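Local coordinates for DPS family protein (Vibrio cholerae O1 biovar El Tor, PDB 3IQ1) that probably binds and oxidises iron as a member of the Dps family of ferritin-like proteins, assembled from twelve copies of one chain, at residues G46-F49 with F50-A54; V32-M35 with N36-Y40; S137-M140 with S141-R145. All coordinates share one frame; numbering follows the deposited sequence.

Overall arrangement
The chain is a ferritin-like bundle, mostly helical and without strands, and each contact is local to one stretch of it. Interaction 2 comes first, on helix 13-43. Interaction 1 follows at the turn that opens helix 49-76, and interaction 3 lies near the start of helix 134-158. The centres of interactions 1 and 2 are about 16 Å apart, on the same side of the chain's centre. Interaction 3 is on the opposite side from interaction 2, with centres about 22 Å apart. Interactions 1 and 3 are the most distant pair, at about 30 Å between centres. All three border other subunits, so the bundle's helices also build the twelve-chain assembly.

Interaction 1: G46-F49 with F50-A54; sequences GKEF and FELHA
Leu52 N donates to Glu48 O at 2.9 Å, and the N-H points almost straight at the oxygen. One residue on, His53 N donates to Phe49 O, also at 2.9 Å but more bent. Both bonds belong to the opening turn of helix 49-76. The residues before them form a type I beta turn from Gly46 to Phe49, closed by Phe49 N to Gly46 O at 2.8 Å. Water 1 bridges turn and helix: it donates to Lys47 O and accepts a longer bond from Glu51 N.

Three aromatic side chains cluster beside these bonds. Phe49 has its CG opposite the backbone N (chi1 179°), as does His53, and the two rings run side by side one helical turn apart. They form an offset stack with centroids 4.9 Å apart and planes 19° from parallel. Phe49 CZ sits over the rim of the imidazole face, 3.9 Å from His53 ND1. Phe50 meets the same phenyl ring differently. Phe49 presents its edge to the Phe50 face in a T-shaped pair, planes at 79°, and Phe49 CD2 comes within 3.6 Å of Phe50 CD1. Phe49 thus uses a face toward one neighbour and an edge toward the other. Elsewhere on the turn Glu48 lies alongside Leu52, with Glu48 CB 3.6 Å from Leu52 CD1.

Trp157 of helix 134-158 touches Glu48 and Leu52 and donates from its indole nitrogen to Glu51 OE1. His41, near the end of helix 13-43, stacks on His53; turn, helix start and both histidines are consistent with the Dps family signature. On the second subunit, Lys55 makes a cation-pi contact with Phe50, and Ala156 packs on Phe49, so this helix start lies between its own bundle and neighbouring chains.

Interaction 2: V32-M35 with N36-Y40; sequences VFYM and NTRGY
Phe33 O is gripped twice by Thr37. The hydroxyl OG1 donates to it at 2.8 Å and the backbone Thr37 N at 2.9 Å. The two donors reach the oxygen from opposite faces of its carbonyl plane. OG1 can turn back to the preceding turn because it stands beside its own backbone N (chi1 -52°). The side chain therefore adds a second bond to the usual helical one, and its buried hydroxyl has a partner within helix 13-43. Arg38 N to Tyr34 O and Gly39 N to Met35 O continue the helical pattern.

Arg38 folds along Tyr34. Its chain bends at chi2 and chi3, which lays the methylenes over one face of the phenol. Arg38 CG lies 3.9 Å from the ring centroid in a CH-pi contact, displaced toward the rim. The guanidinium is tilted only 25° from the ring plane, and Tyr34 OH sits over its face, 3.4 Å from Arg38 NE, with an angle too poor for a hydrogen bond. Met35, a selenomethionine, touches the other part of this arginine: its CE is 3.9 Å from Arg38 CB.

Asn36 stands beside Val32, with Val32 CG1 4.1 Å from Asn36 ND2. Its amide is held by the loop after helix 85-91, where ND2 donates to Lys95 O and OD1 accepts from His97 N.

Asp68 of the fourth subunit forms a salt bridge with Arg38 NH2. The phenol face thus supports the apolar part of the arginine while its charge is probably balanced across the subunit interface.

Interaction 3: S137-M140 with S141-R145; sequences SALM and SDYIR
Leu139 turns CG away from its backbone N (chi1 -169°), and Tyr143 keeps CG beside its own (chi1 -68°); these two torsions bring the leucine branch over the ring. This is an i to i+4 pair on helix 134-158 of the ferritin-like bundle. Leu139 CG lies over one face of the phenol, 4.1 Å from the ring centroid, in a CH-pi contact. The approach is offset toward the hydroxyl end. Its branch CD1 reaches Tyr143 CE1 at 3.6 Å, and both methyls lie close to the phenol oxygen.

Met140, a selenomethionine, curls at chi2 and chi3, and its CE comes to 4.1 Å from Tyr143 CD2. Its inner carbon CB borders Ile144 CD1 more loosely, at 4.4 Å. The backbone beneath is regular helix: Ile144 N donates to Met140 O at 2.8 Å, and Tyr143 N to Leu139 O at 3.1 Å.

Helix 49-76 covers the pair, with Glu69 touching both Leu139 and Tyr143. Leu23 and Leu26 of helix 13-43 pack on Met140. Two polar side chains reach other chains: Ser141 OG bonds to Glu134 of the fifth subunit, and Asp142 forms a salt bridge with Arg145 of the sixth. Arg145 makes the same bridge to Asp142 of the fifth, which repeats the link between subunits.

Besides the Leu139 side chain, the Tyr143 ring also has Leu139 O over a face, 3.4 Å from Tyr143 CD1.

Interaction 1: G46-F49 with F50-A54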
# COMPACT_ATOMS: atom_id res chain seq x y z
N GLY B 46 12.05 -24.82 23.90
CA GLY B 46 11.05 -24.80 24.94
C GLY B 46 9.87 -23.91 24.57
O GLY B 46 9.78 -23.39 23.46
N LYS B 47 8.98 -23.71 25.53
CA LYS B 47 7.70 -23.08 25.23
C LYS B 47 7.78 -21.60 24.87
O LYS B 47 6.81 -21.05 24.36
CB LYS B 47 6.71 -23.27 26.37
CG LYS B 47 6.15 -24.67 26.45
CD LYS B 47 4.90 -24.71 27.35
CE LYS B 47 4.43 -26.12 27.61
NZ LYS B 47 5.57 -26.95 28.13
N GLU B 48 8.95 -21.01 25.07
CA GLU B 48 9.17 -19.63 24.63
C GLU B 48 9.60 -19.56 23.20
O GLU B 48 9.84 -18.47 22.70
CB GLU B 48 10.26 -18.91 25.43
CG GLU B 48 9.98 -18.71 26.87
CD GLU B 48 10.93 -19.51 27.69
OE1 GLU B 48 10.74 -20.76 27.66
OE2 GLU B 48 11.86 -18.92 28.31
N PHE B 49 9.69 -20.71 22.51
CA PHE B 49 10.24 -20.74 21.18
C PHE B 49 9.72 -19.68 20.20
O PHE B 49 10.51 -18.97 19.62
CB PHE B 49 10.11 -22.16 20.53
CG PHE B 49 10.66 -22.19 19.15
CD1 PHE B 49 12.04 -22.37 18.94
CD2 PHE B 49 9.86 -21.95 18.06
CE1 PHE B 49 12.58 -22.27 17.70
CE2 PHE B 49 10.40 -21.87 16.80
CZ PHE B 49 11.78 -22.08 16.61
N PHE B 50 8.42 -19.62 19.98
CA PHE B 50 7.90 -18.73 18.98
C PHE B 50 8.10 -17.28 19.37
O PHE B 50 8.52 -16.46 18.56
CB PHE B 50 6.44 -19.01 18.67
CG PHE B 50 6.22 -20.37 18.02
CD1 PHE B 50 6.75 -20.65 16.79
CD2 PHE B 50 5.45 -21.31 18.67
CE1 PHE B 50 6.53 -21.91 16.21
CE2 PHE B 50 5.21 -22.55 18.10
CZ PHE B 50 5.78 -22.83 16.88
N GLU B 51 7.81 -16.99 20.62
CA GLU B 51 7.90 -15.65 21.15
C GLU B 51 9.32 -15.09 21.04
O GLU B 51 9.55 -13.96 20.56
CB GLU B 51 7.51 -15.66 22.61
CG GLU B 51 7.65 -14.23 23.19
CD GLU B 51 7.22 -14.10 24.62
OE1 GLU B 51 7.98 -13.53 25.45
OE2 GLU B 51 6.13 -14.60 24.91
N LEU B 52 10.28 -15.86 21.52
CA LEU B 52 11.66 -15.40 21.55
C LEU B 52 12.38 -15.56 20.23
O LEU B 52 13.25 -14.75 19.89
CB LEU B 52 12.42 -16.07 22.70
CG LEU B 52 11.93 -15.75 24.11
CD1 LEU B 52 12.81 -16.44 25.16
CD2 LEU B 52 11.89 -14.23 24.33
N HIS B 53 12.02 -16.56 19.42
CA HIS B 53 12.56 -16.66 18.04
C HIS B 53 12.26 -15.34 17.35
O HIS B 53 13.14 -14.73 16.74
CB HIS B 53 11.93 -17.87 17.35
CG HIS B 53 12.48 -18.22 15.99
ND1 HIS B 53 13.74 -18.76 15.80
CD2 HIS B 53 11.90 -18.16 14.77
CE1 HIS B 53 13.92 -18.98 14.50
NE2 HIS B 53 12.84 -18.61 13.85
N ALA B 54 11.04 -14.85 17.54
CA ALA B 54 10.63 -13.60 16.92
C ALA B 54 11.28 -12.38 17.61
O ALA B 54 11.76 -11.46 16.91
CB ALA B 54 9.10 -13.45 16.90
O HOH W 1 6.56 -19.56 22.17

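Interaction 2: V32-M35 with N36-Y40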
# COMPACT_ATOMS: atom_id res chain seq x y z
N VAL B 32 30.10 -8.70 17.63
CA VAL B 32 30.05 -9.90 18.47
C VAL B 32 28.68 -10.08 19.11
O VAL B 32 28.13 -11.19 19.12
CB VAL B 32 31.17 -9.92 19.52
CG1 VAL B 32 31.07 -11.19 20.44
CG2 VAL B 32 32.56 -9.91 18.85
N PHE B 33 28.08 -9.00 19.56
CA PHE B 33 26.78 -9.08 20.18
C PHE B 33 25.69 -9.50 19.17
O PHE B 33 24.79 -10.29 19.51
CB PHE B 33 26.49 -7.70 20.77
CG PHE B 33 25.28 -7.62 21.69
CD1 PHE B 33 25.12 -8.49 22.78
CD2 PHE B 33 24.40 -6.59 21.55
CE1 PHE B 33 24.08 -8.37 23.65
CE2 PHE B 33 23.32 -6.45 22.45
CZ PHE B 33 23.17 -7.34 23.52
N TYR B 34 25.74 -8.94 17.96
CA TYR B 34 24.84 -9.33 16.93
C TYR B 34 24.92 -10.85 16.67
O TYR B 34 23.88 -11.54 16.57
CB TYR B 34 25.14 -8.55 15.65
CG TYR B 34 24.41 -9.08 14.44
CD1 TYR B 34 23.13 -8.62 14.12
CD2 TYR B 34 25.01 -9.99 13.58
CE1 TYR B 34 22.47 -9.07 12.99
CE2 TYR B 34 24.33 -10.46 12.46
CZ TYR B 34 23.06 -10.00 12.18
OH TYR B 34 22.35 -10.45 11.09
N MSE B 35 26.13 -11.35 16.61
CA MSE B 35 26.38 -12.76 16.34
C MSE B 35 25.78 -13.57 17.47
O MSE B 35 25.10 -14.58 17.21
CB MSE B 35 27.89 -13.07 16.14
CG MSE B 35 28.23 -14.46 15.69
SE MSE B 35 27.56 -14.68 13.86
CE MSE B 35 26.21 -15.82 14.26
N ASN B 36 26.04 -13.17 18.71
CA ASN B 36 25.43 -13.86 19.85
C ASN B 36 23.90 -13.92 19.77
O ASN B 36 23.28 -14.94 20.07
CB ASN B 36 25.84 -13.22 21.18
CG ASN B 36 27.30 -13.39 21.52
OD1 ASN B 36 28.00 -14.18 20.92
ND2 ASN B 36 27.79 -12.59 22.49
N THR B 37 23.29 -12.80 19.35
CA THR B 37 21.85 -12.67 19.25
C THR B 37 21.29 -13.54 18.11
O THR B 37 20.20 -14.12 18.26
CB THR B 37 21.43 -11.20 19.10
OG1 THR B 37 22.04 -10.46 20.15
CG2 THR B 37 19.90 -11.04 19.18
N ARG B 38 22.04 -13.67 17.00
CA ARG B 38 21.66 -14.59 15.96
C ARG B 38 21.63 -16.01 16.54
O ARG B 38 20.68 -16.77 16.28
CB ARG B 38 22.61 -14.48 14.79
CG ARG B 38 22.45 -13.18 14.04
CD ARG B 38 21.41 -13.28 13.04
NE ARG B 38 21.92 -13.76 11.74
CZ ARG B 38 21.16 -13.92 10.69
NH1 ARG B 38 19.87 -13.68 10.78
NH2 ARG B 38 21.66 -14.29 9.51
N GLY B 39 22.64 -16.37 17.33
CA GLY B 39 22.67 -17.66 18.00
C GLY B 39 21.46 -17.84 18.91
O GLY B 39 20.84 -18.89 18.98
N TYR B 40 21.13 -16.80 19.67
CA TYR B 40 19.98 -16.90 20.57
C TYR B 40 18.70 -17.24 19.81
O TYR B 40 17.88 -18.06 20.28
CB TYR B 40 19.78 -15.62 21.37
CG TYR B 40 20.94 -15.13 22.25
CD1 TYR B 40 21.92 -15.97 22.71
CD2 TYR B 40 20.99 -13.80 22.67
CE1 TYR B 40 22.96 -15.49 23.54
CE2 TYR B 40 21.96 -13.32 23.47
CZ TYR B 40 22.97 -14.14 23.93
OH TYR B 40 23.98 -13.68 24.75

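Interaction 3: S137-M140 with S141-R145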
# COMPACT_ATOMS: atom_id res chain seq x y z
N SER B 137 27.83 12.91 18.54
CA SER B 137 26.99 13.02 19.73
C SER B 137 25.57 12.58 19.47
O SER B 137 24.98 11.84 20.27
CB SER B 137 26.97 14.47 20.23
OG SER B 137 28.20 14.78 20.84
N ALA B 138 25.00 13.07 18.38
CA ALA B 138 23.62 12.84 18.04
C ALA B 138 23.39 11.36 17.84
O ALA B 138 22.38 10.84 18.18
CB ALA B 138 23.23 13.64 16.77
N LEU B 139 24.33 10.68 17.19
CA LEU B 139 24.21 9.23 16.99
C LEU B 139 24.19 8.48 18.31
O LEU B 139 23.37 7.61 18.53
CB LEU B 139 25.36 8.70 16.13
CG LEU B 139 25.26 7.27 15.62
CD1 LEU B 139 24.01 7.15 14.71
CD2 LEU B 139 26.49 6.74 14.84
N MSE B 140 25.11 8.83 19.20
CA MSE B 140 25.17 8.18 20.51
C MSE B 140 23.88 8.42 21.29
O MSE B 140 23.38 7.52 21.95
CB MSE B 140 26.38 8.64 21.31
CG MSE B 140 27.72 8.26 20.75
SE MSE B 140 28.10 6.44 20.41
CE MSE B 140 27.39 6.40 18.59
N SER B 141 23.34 9.64 21.19
CA SER B 141 22.10 9.98 21.86
C SER B 141 20.95 9.08 21.44
O SER B 141 20.20 8.54 22.27
CB SER B 141 21.78 11.44 21.62
OG SER B 141 20.50 11.81 22.12
N ASP B 142 20.84 8.90 20.14
CA ASP B 142 19.82 8.01 19.58
C ASP B 142 20.01 6.60 20.13
O ASP B 142 19.04 5.96 20.55
CB ASP B 142 19.90 7.95 18.06
CG ASP B 142 19.39 9.21 17.38
OD1 ASP B 142 18.77 10.07 18.04
OD2 ASP B 142 19.53 9.30 16.18
N TYR B 143 21.23 6.08 20.10
CA TYR B 143 21.47 4.72 20.53
C TYR B 143 21.17 4.52 22.00
O TYR B 143 20.55 3.53 22.41
CB TYR B 143 22.90 4.28 20.23
CG TYR B 143 23.26 4.11 18.74
CD1 TYR B 143 22.38 4.45 17.72
CD2 TYR B 143 24.46 3.59 18.39
CE1 TYR B 143 22.69 4.26 16.36
CE2 TYR B 143 24.82 3.45 17.03
CZ TYR B 143 23.92 3.79 16.04
OH TYR B 143 24.27 3.60 14.74
N ILE B 144 21.59 5.49 22.82
CA ILE B 144 21.40 5.41 24.27
C ILE B 144 19.92 5.41 24.59
O ILE B 144 19.42 4.58 25.36
CB ILE B 144 22.13 6.57 24.98
CG1 ILE B 144 23.66 6.38 24.91
CG2 ILE B 144 21.68 6.69 26.44
CD1 ILE B 144 24.42 7.64 25.17
N ARG B 145 19.16 6.31 23.99
CA ARG B 145 17.78 6.43 24.42
C ARG B 145 16.99 5.15 24.03
O ARG B 145 16.09 4.71 24.77
CB ARG B 145 17.14 7.67 23.85
CG ARG B 145 16.89 7.62 22.38
CD ARG B 145 16.60 9.02 21.82
NE ARG B 145 15.32 9.52 22.31
CZ ARG B 145 14.63 10.52 21.75
NH1 ARG B 145 13.45 10.87 22.22
NH2 ARG B 145 15.13 11.18 20.75